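Local coordinates for protein agrin (PDB 1PZ9) that probably acts through its laminin G domain in the clustering of acetylcholine receptors at the neuromuscular junction, at residues A[11-16]-A[184-189]; A[48-53]-A[175-180]. One frame throughout, in Å; residues are numbered along the deposited sequence.

Interactions 1 and 2 belong to one laminin G sandwich and converge on strand 172-178, which is a partner in interaction 2 and adjoins both sides of interaction 1. Interaction 2 is inside a sheet: strands 43-54 and 172-178 share backbone hydrogen bonds, and one face of the pair looks into the buried core. Interaction 1 lies further out, where the first strand, 15-18, meets the short helix that follows the last hairpin; it is smaller and made of aliphatic packing with one carboxylate at its outer side. The two contacts touch through Leu185 and Val176, while Ala12 lies against Asp175. The partners of interaction 1 bracket those of interaction 2 in sequence.

Interaction 1. Residues A[11-16]-A[184-189]; sequences DAEAIA and HLVEDA
The carboxylate of Glu13 is the flat group that reaches across, and it crosses Val186 at about a right angle, methyl CG2 lying above the carboxylate plane and nearest OE1, 3.9 Å away, instead of over the middle of the group. This contact lies at the margin of the laminin G beta-sandwich, where the first strand, 15-18, and the residues leading into it face the single-turn helix 185-188. Glu13 gets there by full extension, with CG anti to the backbone N (chi1 180°) and the rest of the chain straight, which carries OE1 out to Val186.

Deeper in, the contact becomes aliphatic. The side chains of Ile15 and Leu185 run antiparallel alongside each other, CG1 of Ile15 lying 3.7 Å from CB of Leu185. Val186 crosses Ile15 at about a right angle and offers it the same CG2 methyl that faces Glu13, 4.0 Å from CD1 of Ile15. Both Ile15 and Leu185 are buried, and Ile15 also rests on Met23 and pairs through its backbone with Ile173. The contact thus seats the helix against strand 15-18.

The helix is too short to have many bonds of its own. His184 stands at the N-cap, its carbonyl accepting the N-H of Asp188, and Ala189 N closes the far end on the O atoms of Leu185 and Val186. The Asp188 side chain folds back, where its OD1 takes the N-H of His184 at 2.9 Å, from a donor tilted 40° out of the carboxylate plane.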
loop_
_atom_site.group_PDB
_atom_site.type_symbol
_atom_site.label_atom_id
_atom_site.label_comp_id
_atom_site.label_asym_id
_atom_site.label_seq_id
_atom_site.Cartn_x
_atom_site.Cartn_y
_atom_site.Cartn_z
ATOM N N ASP A 11 -4.781 8.397 21.749
ATOM C CA ASP A 11 -4.354 7.020 21.481
ATOM C C ASP A 11 -3.796 6.856 20.069
ATOM O O ASP A 11 -2.760 7.470 19.715
ATOM C CB ASP A 11 -5.479 6.015 21.719
ATOM C CG ASP A 11 -5.253 5.169 22.940
ATOM O OD1 ASP A 11 -5.773 4.006 22.970
ATOM O OD2 ASP A 11 -4.569 5.589 23.915
ATOM N N ALA A 12 -4.438 6.013 19.269
ATOM C CA ALA A 12 -3.983 5.774 17.923
ATOM C C ALA A 12 -4.102 7.077 17.170
ATOM O O ALA A 12 -5.183 7.660 17.085
ATOM C CB ALA A 12 -4.812 4.728 17.301
ATOM N N GLU A 13 -2.973 7.545 16.658
ATOM C CA GLU A 13 -2.918 8.792 15.913
ATOM C C GLU A 13 -3.234 8.537 14.461
ATOM O O GLU A 13 -2.356 8.210 13.694
ATOM C CB GLU A 13 -1.518 9.401 16.026
ATOM C CG GLU A 13 -1.346 10.706 15.277
ATOM C CD GLU A 13 -0.004 11.329 15.524
ATOM O OE1 GLU A 13 0.267 12.423 14.968
ATOM O OE2 GLU A 13 0.770 10.715 16.286
ATOM N N ALA A 14 -4.496 8.661 14.083
ATOM C CA ALA A 14 -4.888 8.418 12.705
ATOM C C ALA A 14 -4.786 9.684 11.921
ATOM O O ALA A 14 -5.251 10.708 12.381
ATOM C CB ALA A 14 -6.298 7.901 12.651
ATOM N N ILE A 15 -4.194 9.602 10.733
ATOM C CA ILE A 15 -4.097 10.754 9.855
ATOM C C ILE A 15 -5.180 10.643 8.764
ATOM O O ILE A 15 -5.604 9.549 8.380
ATOM C CB ILE A 15 -2.714 10.851 9.226
ATOM C CG1 ILE A 15 -1.598 10.542 10.250
ATOM C CG2 ILE A 15 -2.515 12.227 8.652
ATOM C CD1 ILE A 15 -1.445 11.530 11.369
ATOM N N ALA A 16 -5.663 11.776 8.281
ATOM C CA ALA A 16 -6.696 11.758 7.259
ATOM C C ALA A 16 -6.159 12.092 5.868
ATOM O O ALA A 16 -5.136 12.768 5.726
ATOM C CB ALA A 16 -7.798 12.712 7.635
ATOM N N HIS A 184 5.772 5.762 11.437
ATOM C CA HIS A 184 5.290 6.977 12.047
ATOM C C HIS A 184 4.899 7.891 10.909
ATOM O O HIS A 184 5.739 8.546 10.325
ATOM C CB HIS A 184 6.385 7.589 12.884
ATOM C CG HIS A 184 6.982 6.634 13.868
ATOM N ND1 HIS A 184 8.339 6.540 14.091
ATOM C CD2 HIS A 184 6.405 5.717 14.680
ATOM C CE1 HIS A 184 8.565 5.612 15.005
ATOM N NE2 HIS A 184 7.407 5.098 15.378
ATOM N N LEU A 185 3.624 7.909 10.567
ATOM C CA LEU A 185 3.154 8.726 9.455
ATOM C C LEU A 185 3.783 10.136 9.348
ATOM O O LEU A 185 4.387 10.476 8.345
ATOM C CB LEU A 185 1.625 8.820 9.487
ATOM C CG LEU A 185 0.944 7.457 9.467
ATOM C CD1 LEU A 185 -0.537 7.586 9.689
ATOM C CD2 LEU A 185 1.230 6.754 8.161
ATOM N N VAL A 186 3.624 10.953 10.368
ATOM C CA VAL A 186 4.123 12.309 10.325
ATOM C C VAL A 186 5.646 12.306 10.222
ATOM O O VAL A 186 6.243 12.570 9.169
ATOM C CB VAL A 186 3.681 13.093 11.604
ATOM C CG1 VAL A 186 4.366 14.428 11.703
ATOM C CG2 VAL A 186 2.190 13.286 11.642
ATOM N N GLU A 187 6.255 11.996 11.360
ATOM C CA GLU A 187 7.695 11.997 11.565
ATOM C C GLU A 187 8.566 11.246 10.541
ATOM O O GLU A 187 9.704 11.590 10.349
ATOM C CB GLU A 187 7.917 11.459 12.955
ATOM C CG GLU A 187 7.238 12.296 14.027
ATOM C CD GLU A 187 8.069 13.491 14.440
ATOM O OE1 GLU A 187 7.595 14.235 15.337
ATOM O OE2 GLU A 187 9.197 13.676 13.893
ATOM N N ASP A 188 8.028 10.250 9.864
ATOM C CA ASP A 188 8.771 9.510 8.848
ATOM C C ASP A 188 8.523 10.016 7.428
ATOM O O ASP A 188 9.296 9.734 6.519
ATOM C CB ASP A 188 8.384 8.045 8.920
ATOM C CG ASP A 188 8.996 7.363 10.094
ATOM O OD1 ASP A 188 8.495 6.298 10.525
ATOM O OD2 ASP A 188 9.993 7.840 10.640
ATOM N N ALA A 189 7.416 10.720 7.233
ATOM C CA ALA A 189 7.111 11.306 5.941
ATOM C C ALA A 189 8.294 12.098 5.430
ATOM O O ALA A 189 8.870 12.899 6.165
ATOM C CB ALA A 189 5.908 12.210 6.056
#

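Interaction 2. Residues A[48-53]-A[175-180]; sequences HFELSI and DVIVDR
Phe49 and Val178 project together from the buried face of two antiparallel strands in the laminin G beta-sandwich. They form a non-hydrogen-bonded pair, in which methyl CG2 of Val178 comes to the edge of the phenyl ring, near its plane, 3.8 Å from CD1. Two residues along, Leu51 and Val176 continue this apolar face more loosely, CB of Leu51 being 4.5 Å from CG1 of Val176. Phe49 and Leu51 also pack on strands 59-66 and 74-80 of the opposing sheet, so this side belongs to the core between the sheets.

The other face is more open to solvent. Glu50 and Ile177 form the hydrogen-bonded pair there, with Glu50 N giving to Ile177 O and Ile177 N returning to Glu50 O, at 2.8 Å and 2.7 Å. Their side chains touch only near the backbone, CB to CB at 3.7 Å. Beyond that, the Ile177 side chain turns away, whereas Glu50 runs on, extended past CG, over the neighbouring strand 109-116, where it packs on His110 and Lys112.

The pairing departs from regularity at both ends. Asp175 has a left-handed backbone (phi 56°), and the next backbone bond of Ser52 goes to Arg174, an irregularity consistent with a beta bulge. At the other end the chain turns through Asp179 and Arg180, both left-handed, into strand 181-182. Here the register is kept and Asp179 grips His48 twice: its N-H bonds to His48 O almost straight (173°), and its carboxylate replaces a backbone acceptor. CG lies beside its own backbone N (chi1 -57°), bringing OD2 to 2.9 Å from His48 N, which meets it nearly along the C-O axis.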
loop_
_atom_site.group_PDB
_atom_site.type_symbol
_atom_site.label_atom_id
_atom_site.label_comp_id
_atom_site.label_asym_id
_atom_site.label_seq_id
_atom_site.Cartn_x
_atom_site.Cartn_y
_atom_site.Cartn_z
ATOM N N HIS A 48 5.534 -7.475 3.867
ATOM C CA HIS A 48 4.468 -7.737 4.809
ATOM C C HIS A 48 3.887 -6.377 5.153
ATOM O O HIS A 48 4.632 -5.502 5.611
ATOM C CB HIS A 48 5.016 -8.398 6.061
ATOM C CG HIS A 48 5.542 -9.786 5.846
ATOM N ND1 HIS A 48 6.823 -10.049 5.402
ATOM C CD2 HIS A 48 4.967 -10.995 6.054
ATOM C CE1 HIS A 48 7.009 -11.356 5.330
ATOM N NE2 HIS A 48 5.896 -11.954 5.715
ATOM N N PHE A 49 2.593 -6.167 4.914
ATOM C CA PHE A 49 1.963 -4.873 5.220
ATOM C C PHE A 49 0.740 -4.966 6.153
ATOM O O PHE A 49 -0.182 -5.803 5.961
ATOM C CB PHE A 49 1.481 -4.180 3.952
ATOM C CG PHE A 49 2.466 -4.146 2.851
ATOM C CD1 PHE A 49 3.625 -3.457 2.971
ATOM C CD2 PHE A 49 2.171 -4.719 1.637
ATOM C CE1 PHE A 49 4.489 -3.401 1.911
ATOM C CE2 PHE A 49 3.046 -4.671 0.599
ATOM C CZ PHE A 49 4.185 -4.029 0.728
ATOM N N GLU A 50 0.677 -4.065 7.130
ATOM C CA GLU A 50 -0.497 -4.049 8.013
ATOM C C GLU A 50 -1.042 -2.624 8.256
ATOM O O GLU A 50 -0.280 -1.706 8.560
ATOM C CB GLU A 50 -0.192 -4.794 9.321
ATOM C CG GLU A 50 -0.939 -6.112 9.429
ATOM C CD GLU A 50 -0.725 -6.815 10.753
ATOM O OE1 GLU A 50 -1.579 -7.646 11.164
ATOM O OE2 GLU A 50 0.309 -6.522 11.391
ATOM N N LEU A 51 -2.351 -2.449 8.122
ATOM C CA LEU A 51 -2.920 -1.132 8.327
ATOM C C LEU A 51 -4.387 -1.141 8.743
ATOM O O LEU A 51 -5.067 -2.161 8.678
ATOM C CB LEU A 51 -2.749 -0.285 7.064
ATOM C CG LEU A 51 -3.116 -0.919 5.720
ATOM C CD1 LEU A 51 -3.479 0.141 4.727
ATOM C CD2 LEU A 51 -1.970 -1.732 5.173
ATOM N N SER A 52 -4.873 0.013 9.175
ATOM C CA SER A 52 -6.272 0.157 9.517
ATOM C C SER A 52 -6.777 1.407 8.820
ATOM O O SER A 52 -6.134 2.465 8.920
ATOM C CB SER A 52 -6.445 0.262 11.017
ATOM O OG SER A 52 -5.812 -0.840 11.649
ATOM N N ILE A 53 -7.890 1.294 8.096
ATOM C CA ILE A 53 -8.430 2.429 7.368
ATOM C C ILE A 53 -9.941 2.599 7.570
ATOM O O ILE A 53 -10.670 1.623 7.700
ATOM C CB ILE A 53 -8.129 2.269 5.872
ATOM C CG1 ILE A 53 -8.803 1.024 5.298
ATOM C CG2 ILE A 53 -6.669 2.141 5.655
ATOM C CD1 ILE A 53 -8.693 0.927 3.798
ATOM N N ASP A 175 -1.831 2.984 12.295
ATOM C CA ASP A 175 -1.207 1.705 12.651
ATOM C C ASP A 175 -0.672 0.923 11.448
ATOM O O ASP A 175 -0.935 -0.260 11.275
ATOM C CB ASP A 175 -2.142 0.858 13.492
ATOM C CG ASP A 175 -2.566 1.561 14.766
ATOM O OD1 ASP A 175 -3.595 1.143 15.353
ATOM O OD2 ASP A 175 -1.961 2.552 15.251
ATOM N N VAL A 176 0.141 1.611 10.655
ATOM C CA VAL A 176 0.773 1.027 9.481
ATOM C C VAL A 176 2.060 0.288 9.911
ATOM O O VAL A 176 2.952 0.855 10.555
ATOM C CB VAL A 176 1.139 2.091 8.413
ATOM C CG1 VAL A 176 1.405 1.431 7.072
ATOM C CG2 VAL A 176 0.028 3.171 8.287
ATOM N N ILE A 177 2.123 -0.984 9.533
ATOM C CA ILE A 177 3.245 -1.837 9.834
ATOM C C ILE A 177 3.839 -2.350 8.528
ATOM O O ILE A 177 3.200 -3.079 7.804
ATOM C CB ILE A 177 2.770 -3.026 10.648
ATOM C CG1 ILE A 177 2.045 -2.587 11.930
ATOM C CG2 ILE A 177 3.929 -3.938 10.917
ATOM C CD1 ILE A 177 2.865 -1.784 12.880
ATOM N N VAL A 178 5.057 -1.969 8.211
ATOM C CA VAL A 178 5.717 -2.464 7.009
ATOM C C VAL A 178 6.988 -3.225 7.406
ATOM O O VAL A 178 7.918 -2.658 7.998
ATOM C CB VAL A 178 6.071 -1.319 6.060
ATOM C CG1 VAL A 178 7.041 -1.789 5.018
ATOM C CG2 VAL A 178 4.820 -0.794 5.384
ATOM N N ASP A 179 6.974 -4.527 7.123
ATOM C CA ASP A 179 8.086 -5.417 7.437
ATOM C C ASP A 179 8.590 -5.275 8.890
ATOM O O ASP A 179 9.732 -4.849 9.127
ATOM C CB ASP A 179 9.243 -5.150 6.476
ATOM C CG ASP A 179 8.856 -5.294 5.030
ATOM O OD1 ASP A 179 9.606 -4.755 4.179
ATOM O OD2 ASP A 179 7.841 -5.918 4.656
ATOM N N ARG A 180 7.742 -5.633 9.846
ATOM C CA ARG A 180 8.104 -5.624 11.265
ATOM C C ARG A 180 8.505 -4.267 11.852
ATOM O O ARG A 180 8.919 -4.180 13.001
ATOM C CB ARG A 180 9.242 -6.621 11.513
ATOM C CG ARG A 180 9.037 -7.946 10.829
ATOM C CD ARG A 180 10.136 -8.903 11.059
ATOM N NE ARG A 180 10.360 -9.122 12.478
ATOM C CZ ARG A 180 11.254 -9.980 12.964
ATOM N NH1 ARG A 180 11.430 -10.093 14.282
ATOM N NH2 ARG A 180 11.972 -10.731 12.130
#